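Local coordinates for protein aminoacyl-tRNA synthetase (Cryptosporidium parvum, PDB 5F9Z) that probably catalyses the ATP-dependent attachment of proline to its transfer RNA, and here holds the inhibitor halofuginone together with an ATP analogue, at residues L293-P297 against K298-V302; Y56-W59 against E60-S64; A196-Y199 against E200-A204; R278-G281 against V282-T286. All coordinates share one frame; numbering follows the deposited sequence.

Interaction 1 of 4, residues L293-P297 against K298-V302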
loop_
_atom_site.group_PDB
_atom_site.type_symbol
_atom_site.label_atom_id
_atom_site.label_comp_id
_atom_site.label_asym_id
_atom_site.label_seq_id
_atom_site.Cartn_x
_atom_site.Cartn_y
_atom_site.Cartn_z
ATOM N N LEU A 293 14.294 5.856 6.040
ATOM C CA LEU A 293 12.852 6.006 5.920
ATOM C C LEU A 293 12.449 7.475 5.898
ATOM O O LEU A 293 13.080 8.331 6.524
ATOM C CB LEU A 293 12.139 5.311 7.080
ATOM C CG LEU A 293 12.008 3.792 7.083
ATOM C CD1 LEU A 293 11.352 3.356 8.376
ATOM C CD2 LEU A 293 11.192 3.324 5.890
ATOM N N VAL A 294 11.383 7.757 5.157
ATOM C CA VAL A 294 10.643 9.008 5.256
ATOM C C VAL A 294 9.182 8.614 5.397
ATOM O O VAL A 294 8.576 8.111 4.445
ATOM C CB VAL A 294 10.853 9.925 4.044
ATOM C CG1 VAL A 294 9.927 11.126 4.129
ATOM C CG2 VAL A 294 12.304 10.377 3.964
ATOM N N LEU A 295 8.624 8.818 6.580
ATOM C CA LEU A 295 7.280 8.325 6.806
ATOM C C LEU A 295 6.281 9.472 6.853
ATOM O O LEU A 295 6.587 10.538 7.399
ATOM C CB LEU A 295 7.205 7.534 8.116
ATOM C CG LEU A 295 8.153 6.336 8.204
ATOM C CD1 LEU A 295 8.117 5.717 9.589
ATOM C CD2 LEU A 295 7.804 5.302 7.144
ATOM N N PRO A 296 5.097 9.292 6.276
ATOM C CA PRO A 296 4.033 10.279 6.448
ATOM C C PRO A 296 3.671 10.413 7.915
ATOM O O PRO A 296 3.626 9.409 8.642
ATOM C CB PRO A 296 2.869 9.692 5.635
ATOM C CG PRO A 296 3.514 8.772 4.656
ATOM C CD PRO A 296 4.704 8.204 5.365
ATOM N N PRO A 297 3.424 11.636 8.391
ATOM C CA PRO A 297 3.076 11.815 9.811
ATOM C C PRO A 297 1.861 11.016 10.257
ATOM O O PRO A 297 1.744 10.718 11.453
ATOM C CB PRO A 297 2.819 13.325 9.917
ATOM C CG PRO A 297 3.648 13.915 8.831
ATOM C CD PRO A 297 3.620 12.923 7.701
ATOM N N LYS A 298 0.961 10.652 9.342
ATOM C CA LYS A 298 -0.229 9.900 9.719
ATOM C C LYS A 298 0.064 8.440 10.036
ATOM O O LYS A 298 -0.776 7.779 10.657
ATOM C CB LYS A 298 -1.285 9.988 8.615
ATOM C CG LYS A 298 -1.930 11.357 8.491
ATOM C CD LYS A 298 -3.120 11.318 7.550
ATOM C CE LYS A 298 -3.872 12.638 7.551
ATOM N NZ LYS A 298 -5.055 12.599 6.646
ATOM N N VAL A 299 1.226 7.918 9.635
ATOM C CA VAL A 299 1.588 6.531 9.900
ATOM C C VAL A 299 2.928 6.398 10.602
ATOM O O VAL A 299 3.312 5.286 10.969
ATOM C CB VAL A 299 1.587 5.690 8.606
ATOM C CG1 VAL A 299 0.203 5.654 7.996
ATOM C CG2 VAL A 299 2.601 6.241 7.616
ATOM N N ALA A 300 3.656 7.490 10.801
ATOM C CA ALA A 300 4.943 7.426 11.483
ATOM C C ALA A 300 4.751 6.973 12.927
ATOM O O ALA A 300 3.970 7.597 13.662
ATOM C CB ALA A 300 5.645 8.782 11.442
ATOM N N PRO A 301 5.422 5.902 13.371
ATOM C CA PRO A 301 5.251 5.465 14.769
ATOM C C PRO A 301 5.592 6.546 15.779
ATOM O O PRO A 301 4.907 6.681 16.800
ATOM C CB PRO A 301 6.200 4.262 14.876
ATOM C CG PRO A 301 6.342 3.771 13.469
ATOM C CD PRO A 301 6.289 4.992 12.604
ATOM N N VAL A 302 6.634 7.327 15.514
ATOM C CA VAL A 302 6.993 8.477 16.333
ATOM C C VAL A 302 7.062 9.689 15.416
ATOM O O VAL A 302 7.895 9.733 14.503
ATOM C CB VAL A 302 8.325 8.273 17.072
ATOM C CG1 VAL A 302 8.724 9.545 17.799
ATOM C CG2 VAL A 302 8.215 7.112 18.050
#
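Pro296 and Val299 meet in a local contact round a tight, largely buried turn in the loop that follows helix 278-287 and leads into strand 304-308. Its polar centre is the carbonyl oxygen of Pro296, which two successive amides share. Val299 N lies 3.0 Å from Pro296 O and stands above the carbonyl plane, 49° out of it, whereas Ala300 N reaches Pro296 O at 2.9 Å from almost straight ahead of the carbonyl, though the N-H...O angle is only 131°. The first bond, with Pro297 and Lys298 both in right-handed helical backbone angles, makes 296-299 a type I beta turn; the second extends it by one residue into an alpha turn. Proline suits the second position because its ring already restrains phi near -57° and it has no N-H to satisfy. The turn lies on the connection between the catalytic core of a class II synthetase and the five-stranded sheet that contains strand 304-308, consistent with the anticodon-binding domain. Apolar side chains pack across the two limbs of the turn. Val299 CG2, placed between its own backbone N and carbonyl carbon, packs on the Pro296 ring, 3.7 Å from Pro296 CD. The small methyl of Ala300 lets Leu295 come close, CB to CB at 3.9 Å, and Leu295 CD1 meets Pro301 CD at 3.6 Å with the two side chains crossing at about a right angle. Lys298 runs extended away from the turn, its NZ making a weak hydrogen bond to Asp201 O. Helix 393-417 packs against Pro297, and Arg336 NH2 donates to Ala300 O.

Interaction 2 of 4, residues Y56-W59 against E60-S64; sequences YFIW and ETIQS
With CG anti to the backbone N (chi1 175°), the ring of Phe57 swings out beside its own carbonyl, while Thr61 one turn on has OG1 anti to its carbonyl carbon (chi1 -55°), which points the hydroxyl back at the Phe57 carbonyl. Both belong to helix 53-71, which sequence and position suggest is the long helix of class II motif 1. Thr61 OG1 donates to Phe57 O at 2.9 Å and lies over one face of the Phe57 ring. Thr61 N also bonds Phe57 O, at 2.8 Å, and the two donors approach from opposite faces of the carbonyl plane. Threonine fits here because its hydroxyl is absorbed by the helix backbone while CG2 remains for packing. On the more exposed side, the extended Glu60 lies across Tyr56 at about a right angle, ring and carboxylate planes 44° apart, with OE2 3.2 Å from Tyr56 CE2. The inward side is apolar: Ile58 CG2 and Ile62 CD1 are 4.2 Å apart, and these branched chains, with Trp59, pack on Ile280 of helix 278-287. Leu170 and Leu275, on neighbouring strands, also touch the indole. Ile62 CG2 sits obliquely to that ring system, 4.1 Å from Trp59 CZ3. Near the other end of the indole comes Gln63, its amide plane turned well away from the ring, with OE1 3.8 Å from Trp59 NE1.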
loop_
_atom_site.group_PDB
_atom_site.type_symbol
_atom_site.label_atom_id
_atom_site.label_comp_id
_atom_site.label_asym_id
_atom_site.label_seq_id
_atom_site.Cartn_x
_atom_site.Cartn_y
_atom_site.Cartn_z
ATOM N N TYR A 56 5.003 -2.826 11.828
ATOM C CA TYR A 56 3.682 -3.350 12.155
ATOM C C TYR A 56 2.760 -2.262 12.692
ATOM O O TYR A 56 1.535 -2.380 12.578
ATOM C CB TYR A 56 3.795 -4.494 13.161
ATOM C CG TYR A 56 2.491 -5.224 13.374
ATOM C CD1 TYR A 56 1.969 -6.051 12.386
ATOM C CD2 TYR A 56 1.775 -5.082 14.555
ATOM C CE1 TYR A 56 0.774 -6.718 12.569
ATOM C CE2 TYR A 56 0.578 -5.747 14.748
ATOM C CZ TYR A 56 0.083 -6.563 13.751
ATOM O OH TYR A 56 -1.107 -7.227 13.935
ATOM N N PHE A 57 3.324 -1.206 13.286
ATOM C CA PHE A 57 2.512 -0.057 13.671
ATOM C C PHE A 57 1.819 0.551 12.459
ATOM O O PHE A 57 0.650 0.946 12.535
ATOM C CB PHE A 57 3.379 0.993 14.371
ATOM C CG PHE A 57 2.649 2.272 14.695
ATOM C CD1 PHE A 57 2.559 3.296 13.761
ATOM C CD2 PHE A 57 2.063 2.455 15.936
ATOM C CE1 PHE A 57 1.888 4.468 14.055
ATOM C CE2 PHE A 57 1.395 3.628 16.237
ATOM C CZ PHE A 57 1.308 4.636 15.295
ATOM N N ILE A 58 2.531 0.642 11.333
ATOM C CA ILE A 58 1.957 1.248 10.137
ATOM C C ILE A 58 0.800 0.407 9.615
ATOM O O ILE A 58 -0.210 0.941 9.142
ATOM C CB ILE A 58 3.047 1.455 9.072
ATOM C CG1 ILE A 58 4.135 2.384 9.614
ATOM C CG2 ILE A 58 2.449 2.017 7.789
ATOM C CD1 ILE A 58 5.149 2.808 8.582
ATOM N N TRP A 59 0.916 -0.920 9.705
ATOM C CA TRP A 59 -0.198 -1.772 9.302
ATOM C C TRP A 59 -1.365 -1.646 10.271
ATOM O O TRP A 59 -2.529 -1.647 9.852
ATOM C CB TRP A 59 0.253 -3.227 9.194
ATOM C CG TRP A 59 -0.862 -4.142 8.798
ATOM C CD1 TRP A 59 -1.459 -5.093 9.574
ATOM C CD2 TRP A 59 -1.534 -4.174 7.534
ATOM N NE1 TRP A 59 -2.454 -5.724 8.866
ATOM C CE2 TRP A 59 -2.521 -5.177 7.611
ATOM C CE3 TRP A 59 -1.394 -3.455 6.343
ATOM C CZ2 TRP A 59 -3.361 -5.481 6.541
ATOM C CZ3 TRP A 59 -2.229 -3.757 5.283
ATOM C CH2 TRP A 59 -3.200 -4.761 5.389
ATOM N N GLU A 60 -1.075 -1.540 11.571
ATOM C CA GLU A 60 -2.136 -1.318 12.548
ATOM C C GLU A 60 -2.845 0.004 12.298
ATOM O O GLU A 60 -4.058 0.116 12.509
ATOM C CB GLU A 60 -1.566 -1.360 13.966
ATOM C CG GLU A 60 -1.161 -2.744 14.428
ATOM C CD GLU A 60 -0.668 -2.759 15.861
ATOM O OE1 GLU A 60 0.115 -1.859 16.235
ATOM O OE2 GLU A 60 -1.073 -3.666 16.618
ATOM N N THR A 61 -2.103 1.020 11.850
ATOM C CA THR A 61 -2.724 2.293 11.501
ATOM C C THR A 61 -3.560 2.158 10.234
ATOM O O THR A 61 -4.693 2.649 10.172
ATOM C CB THR A 61 -1.653 3.371 11.330
ATOM O OG1 THR A 61 -0.850 3.438 12.514
ATOM C CG2 THR A 61 -2.295 4.728 11.083
ATOM N N ILE A 62 -3.013 1.494 9.214
ATOM C CA ILE A 62 -3.785 1.212 8.006
ATOM C C ILE A 62 -5.028 0.405 8.350
ATOM O O ILE A 62 -6.126 0.680 7.850
ATOM C CB ILE A 62 -2.909 0.482 6.969
ATOM C CG1 ILE A 62 -1.812 1.407 6.440
ATOM C CG2 ILE A 62 -3.762 -0.047 5.823
ATOM C CD1 ILE A 62 -0.833 0.719 5.512
ATOM N N GLN A 63 -4.877 -0.598 9.218
ATOM C CA GLN A 63 -6.022 -1.409 9.617
ATOM C C GLN A 63 -7.041 -0.586 10.396
ATOM O O GLN A 63 -8.246 -0.694 10.153
ATOM C CB GLN A 63 -5.555 -2.608 10.441
ATOM C CG GLN A 63 -6.684 -3.474 10.969
ATOM C CD GLN A 63 -6.185 -4.746 11.627
ATOM O OE1 GLN A 63 -4.997 -5.066 11.565
ATOM N NE2 GLN A 63 -7.093 -5.479 12.263
ATOM N N SER A 64 -6.574 0.249 11.328
ATOM C CA SER A 64 -7.492 1.045 12.136
ATOM C C SER A 64 -8.272 2.037 11.283
ATOM O O SER A 64 -9.487 2.195 11.454
ATOM C CB SER A 64 -6.722 1.779 13.234
ATOM O OG SER A 64 -7.539 2.747 13.866
#

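Interaction 3 of 4, residues A196-Y199 against E200-A204; sequences ASIY and EDLLA
Ser197 O is gripped by two successive amides: Asp201 N bonds it at 2.7 Å in the usual helical way, and Leu202 N adds a weak bond to Ser197 O at 3.3 Å. This sharing marks the change from an alpha-helix to a wider pi-type turn at the end of helix 181-202, and Leu203 N confirms it by bonding Ile198 O, five residues back, at 3.0 Å. Ala204 then leaves the helix with positive phi. The side chains still pair four residues apart. Ser197 OG, anti to its backbone N (chi1 175°), donates to Asp201 OD2 at 2.7 Å, using the anti lone pair of that oxygen, away from OD1. A short hydroxyl facing a short carboxylate suits this pair, whose aspartate lies on the exposed side. On the buried side Leu203 CD1 lies over one face of the Tyr199 ring, 4.2 Å from Tyr199 CD2 and displaced toward the rim, while Ile198 CD1 meets Leu202 CD2 at 4.2 Å. The OH of the buried Tyr199 makes a weak hydrogen bond to Ala240 O in strand 236-247. Glu200 OE1 accepts a hydrogen bond from Val207 N. This end of a class II core helix packs Ile198 and Leu202 on helix 53-71 and Tyr199 and Leu203 on helix 278-287, and Ala204 reaches helix 393-417, later in the chain.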
loop_
_atom_site.group_PDB
_atom_site.type_symbol
_atom_site.label_atom_id
_atom_site.label_comp_id
_atom_site.label_asym_id
_atom_site.label_seq_id
_atom_site.Cartn_x
_atom_site.Cartn_y
_atom_site.Cartn_z
ATOM N N ALA A 196 -8.019 4.176 -2.552
ATOM C CA ALA A 196 -7.261 5.333 -3.015
ATOM C C ALA A 196 -7.038 6.340 -1.895
ATOM O O ALA A 196 -6.003 7.014 -1.863
ATOM C CB ALA A 196 -7.977 5.997 -4.191
ATOM N N SER A 197 -7.993 6.453 -0.968
ATOM C CA SER A 197 -7.815 7.350 0.168
ATOM C C SER A 197 -6.742 6.833 1.117
ATOM O O SER A 197 -5.966 7.619 1.671
ATOM C CB SER A 197 -9.142 7.532 0.906
ATOM O OG SER A 197 -8.971 8.312 2.076
ATOM N N ILE A 198 -6.683 5.513 1.317
ATOM C CA ILE A 198 -5.667 4.937 2.195
ATOM C C ILE A 198 -4.270 5.266 1.683
ATOM O O ILE A 198 -3.383 5.650 2.454
ATOM C CB ILE A 198 -5.879 3.417 2.332
ATOM C CG1 ILE A 198 -7.114 3.120 3.186
ATOM C CG2 ILE A 198 -4.647 2.751 2.928
ATOM C CD1 ILE A 198 -6.994 3.590 4.619
ATOM N N TYR A 199 -4.056 5.135 0.373
ATOM C CA TYR A 199 -2.727 5.382 -0.179
ATOM C C TYR A 199 -2.403 6.872 -0.223
ATOM O O TYR A 199 -1.285 7.276 0.117
ATOM C CB TYR A 199 -2.618 4.767 -1.573
ATOM C CG TYR A 199 -2.239 3.305 -1.565
ATOM C CD1 TYR A 199 -3.189 2.322 -1.330
ATOM C CD2 TYR A 199 -0.927 2.909 -1.793
ATOM C CE1 TYR A 199 -2.846 0.985 -1.322
ATOM C CE2 TYR A 199 -0.573 1.574 -1.787
ATOM C CZ TYR A 199 -1.536 0.616 -1.549
ATOM O OH TYR A 199 -1.190 -0.717 -1.548
ATOM N N GLU A 200 -3.361 7.704 -0.632
ATOM C CA GLU A 200 -3.072 9.117 -0.846
ATOM C C GLU A 200 -3.249 9.954 0.419
ATOM O O GLU A 200 -2.399 10.793 0.730
ATOM C CB GLU A 200 -3.950 9.666 -1.976
ATOM C CG GLU A 200 -3.711 8.989 -3.318
ATOM C CD GLU A 200 -4.044 9.883 -4.495
ATOM O OE1 GLU A 200 -3.983 9.400 -5.646
ATOM O OE2 GLU A 200 -4.360 11.070 -4.274
ATOM N N ASP A 201 -4.341 9.747 1.157
ATOM C CA ASP A 201 -4.581 10.563 2.343
ATOM C C ASP A 201 -3.762 10.084 3.535
ATOM O O ASP A 201 -3.268 10.902 4.319
ATOM C CB ASP A 201 -6.071 10.568 2.690
ATOM C CG ASP A 201 -6.918 11.210 1.611
ATOM O OD1 ASP A 201 -6.463 12.206 1.010
ATOM O OD2 ASP A 201 -8.039 10.719 1.362
ATOM N N LEU A 202 -3.605 8.770 3.689
ATOM C CA LEU A 202 -2.902 8.222 4.843
ATOM C C LEU A 202 -1.425 7.973 4.552
ATOM O O LEU A 202 -0.558 8.383 5.331
ATOM C CB LEU A 202 -3.580 6.927 5.302
ATOM C CG LEU A 202 -3.105 6.320 6.622
ATOM C CD1 LEU A 202 -3.536 7.186 7.798
ATOM C CD2 LEU A 202 -3.619 4.896 6.781
ATOM N N LEU A 203 -1.121 7.309 3.439
ATOM C CA LEU A 203 0.249 6.951 3.097
ATOM C C LEU A 203 0.930 7.974 2.195
ATOM O O LEU A 203 2.108 7.794 1.867
ATOM C CB LEU A 203 0.277 5.575 2.422
ATOM C CG LEU A 203 -0.374 4.430 3.199
ATOM C CD1 LEU A 203 -0.304 3.139 2.403
ATOM C CD2 LEU A 203 0.279 4.260 4.560
ATOM N N ALA A 204 0.221 9.029 1.786
ATOM C CA ALA A 204 0.773 10.072 0.917
ATOM C C ALA A 204 1.338 9.488 -0.375
ATOM O O ALA A 204 2.266 10.040 -0.973
ATOM C CB ALA A 204 1.837 10.898 1.646
#

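Interaction 4 of 4, residues R278-G281 against V282-T286. With ANP (phosphoaminophosphonic acid-adenylate ester), chain D.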
loop_
_atom_site.group_PDB
_atom_site.type_symbol
_atom_site.label_atom_id
_atom_site.label_comp_id
_atom_site.label_asym_id
_atom_site.label_seq_id
_atom_site.Cartn_x
_atom_site.Cartn_y
_atom_site.Cartn_z
ATOM N N ARG A 278 1.475 -4.896 1.280
ATOM C CA ARG A 278 2.197 -4.282 0.168
ATOM C C ARG A 278 2.142 -2.760 0.234
ATOM O O ARG A 278 3.092 -2.085 -0.182
ATOM C CB ARG A 278 1.618 -4.784 -1.157
ATOM C CG ARG A 278 2.018 -3.979 -2.379
ATOM C CD ARG A 278 1.347 -4.513 -3.631
ATOM N NE ARG A 278 1.856 -5.828 -4.010
ATOM C CZ ARG A 278 1.605 -6.418 -5.175
ATOM N NH1 ARG A 278 0.851 -5.806 -6.079
ATOM N NH2 ARG A 278 2.109 -7.616 -5.438
ATOM N N ALA A 279 1.045 -2.206 0.760
ATOM C CA ALA A 279 0.909 -0.756 0.864
ATOM C C ALA A 279 2.073 -0.142 1.631
ATOM O O ALA A 279 2.520 0.966 1.311
ATOM C CB ALA A 279 -0.416 -0.403 1.538
ATOM N N ILE A 280 2.576 -0.847 2.644
ATOM C CA ILE A 280 3.708 -0.338 3.413
ATOM C C ILE A 280 4.946 -0.247 2.530
ATOM O O ILE A 280 5.662 0.762 2.538
ATOM C CB ILE A 280 3.955 -1.220 4.649
ATOM C CG1 ILE A 280 2.683 -1.315 5.494
ATOM C CG2 ILE A 280 5.111 -0.669 5.473
ATOM C CD1 ILE A 280 2.830 -2.179 6.728
ATOM N N GLY A 281 5.209 -1.295 1.747
ATOM C CA GLY A 281 6.380 -1.287 0.885
ATOM C C GLY A 281 6.322 -0.207 -0.178
ATOM O O GLY A 281 7.320 0.469 -0.443
ATOM N N VAL A 282 5.155 -0.030 -0.800
ATOM C CA VAL A 282 4.996 1.025 -1.799
ATOM C C VAL A 282 5.222 2.391 -1.165
ATOM O O VAL A 282 5.842 3.277 -1.766
ATOM C CB VAL A 282 3.609 0.930 -2.461
ATOM C CG1 VAL A 282 3.459 1.994 -3.540
ATOM C CG2 VAL A 282 3.387 -0.458 -3.039
ATOM N N MET A 283 4.733 2.578 0.062
ATOM C CA MET A 283 4.935 3.844 0.759
ATOM C C MET A 283 6.406 4.064 1.091
ATOM O O MET A 283 6.907 5.190 0.992
ATOM C CB MET A 283 4.074 3.881 2.023
ATOM C CG MET A 283 4.243 5.124 2.883
ATOM S SD MET A 283 5.538 4.943 4.125
ATOM C CE MET A 283 4.978 3.475 4.982
ATOM N N ILE A 284 7.112 3.001 1.486
ATOM C CA ILE A 284 8.536 3.119 1.799
ATOM C C ILE A 284 9.320 3.525 0.558
ATOM O O ILE A 284 10.135 4.455 0.592
ATOM C CB ILE A 284 9.066 1.800 2.388
ATOM C CG1 ILE A 284 8.414 1.509 3.739
ATOM C CG2 ILE A 284 10.581 1.847 2.524
ATOM C CD1 ILE A 284 8.552 0.066 4.173
ATOM N N MET A 285 9.085 2.830 -0.558
ATOM C CA MET A 285 9.821 3.120 -1.784
ATOM C C MET A 285 9.510 4.511 -2.314
ATOM O O MET A 285 10.362 5.136 -2.957
ATOM C CB MET A 285 9.499 2.068 -2.847
ATOM C CG MET A 285 9.870 0.649 -2.454
ATOM S SD MET A 285 9.355 -0.558 -3.688
ATOM C CE MET A 285 10.115 -2.045 -3.045
ATOM N N THR A 286 8.304 5.015 -2.053
ATOM C CA THR A 286 7.904 6.310 -2.592
ATOM C C THR A 286 8.649 7.453 -1.909
ATOM O O THR A 286 9.168 8.354 -2.576
ATOM C CB THR A 286 6.393 6.493 -2.444
ATOM O OG1 THR A 286 5.707 5.464 -3.168
ATOM C CG2 THR A 286 5.968 7.846 -2.978
HETATM P PG ANP D . -0.623 -10.809 -8.657
HETATM O O1G ANP D . -0.622 -11.394 -10.033
HETATM O O2G ANP D . 0.507 -9.714 -8.561
HETATM O O3G ANP D . -0.329 -11.943 -7.595
HETATM P PB ANP D . -3.142 -11.044 -7.426
HETATM O O1B ANP D . -4.420 -11.400 -8.239
HETATM O O2B ANP D . -2.448 -12.304 -7.019
HETATM N N3B ANP D . -2.126 -10.084 -8.357
HETATM P PA ANP D . -4.917 -10.448 -5.414
HETATM O O1A ANP D . -5.164 -11.882 -5.151
HETATM O O2A ANP D . -5.994 -9.770 -6.266
HETATM O O3A ANP D . -3.530 -10.227 -6.157
HETATM O "O5'" ANP D . -4.750 -9.723 -4.014
HETATM C "C5'" ANP D . -5.249 -8.386 -3.787
HETATM C "C4'" ANP D . -4.085 -7.430 -3.726
HETATM O "O4'" ANP D . -3.096 -7.945 -2.817
HETATM C "C3'" ANP D . -3.341 -7.223 -5.039
HETATM O "O3'" ANP D . -3.953 -6.190 -5.803
HETATM C "C2'" ANP D . -1.938 -6.823 -4.571
HETATM O "O2'" ANP D . -1.834 -5.419 -4.369
HETATM C "C1'" ANP D . -1.797 -7.568 -3.236
HETATM N N9 ANP D . -0.974 -8.772 -3.299
HETATM C C8 ANP D . -1.100 -9.817 -4.177
HETATM N N7 ANP D . -0.225 -10.777 -3.996
HETATM C C5 ANP D . 0.526 -10.335 -2.916
HETATM C C6 ANP D . 1.616 -10.900 -2.226
HETATM N N6 ANP D . 2.162 -12.079 -2.534
HETATM N N1 ANP D . 2.135 -10.199 -1.191
HETATM C C2 ANP D . 1.593 -9.019 -0.878
HETATM N N3 ANP D . 0.567 -8.389 -1.456
HETATM C C4 ANP D . 0.074 -9.104 -2.474
#
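Arg278 meets both the bound ATP analogue and Val282, one turn further along helix 278-287. Strand 265-276 followed by this helix corresponds to motif 3 of class II synthetases, whose arginine lies in the ATP site. The ribose C2' of the nucleotide sits over one face of the guanidinium, toward its rim, at 3.3 Å from Arg278 NH1, and NH1 is 3.2 Å from O2'. The chain leaves with CG anti to its backbone N (chi1 165°) and bends at chi3, which lays the flat group over the N9-C4 part of the adenine, roughly parallel to it. Hydrogen bonds from NE to Ile164 O and from NH1 to Gln239 O fix the guanidinium's rotation. Behind the charged end, the aliphatic part rests on the helix: Arg278 CG packs on Val282 CG2 at 3.8 Å, while Val282 N bonds Arg278 O at 3.0 Å. Valine suits that place, as its CG2 branch lies against the arginine stem. Ile280 CG2 touches Ile284 CD1 at 3.8 Å and, more loosely, Met283 CE; Ile284 packs on helix 26-36, Ile280 and Met283 on helix 53-71. Gly281 lies in the buried middle, where Met285 CG comes 3.3 Å from Gly281 O. Thr286 satisfies its hydroxyl within the helix: OG1 donates to Val282 O at 2.6 Å, from the face of that carbonyl opposite to the one approached by Thr286 N.

Overall arrangement
From the N terminus the chain passes through interaction 2, then 3, 4 and 1; each closes only a turn or two of chain, in series, without nesting or crossing. Through space all four touch. Interaction 2 packs on interaction 3 where Ile62 reaches Leu202 and Leu203, and on interaction 4 where Ile58 reaches Met283. Tyr199 and Leu203 of interaction 3 press on Ala279 of interaction 4. The turn of interaction 1 then packs against all three helices, through Val299 on Ile58 and Leu202 and through Pro296 on Met283, tying them to the connection that leads to strand 304-308 of the probable anticodon-binding domain.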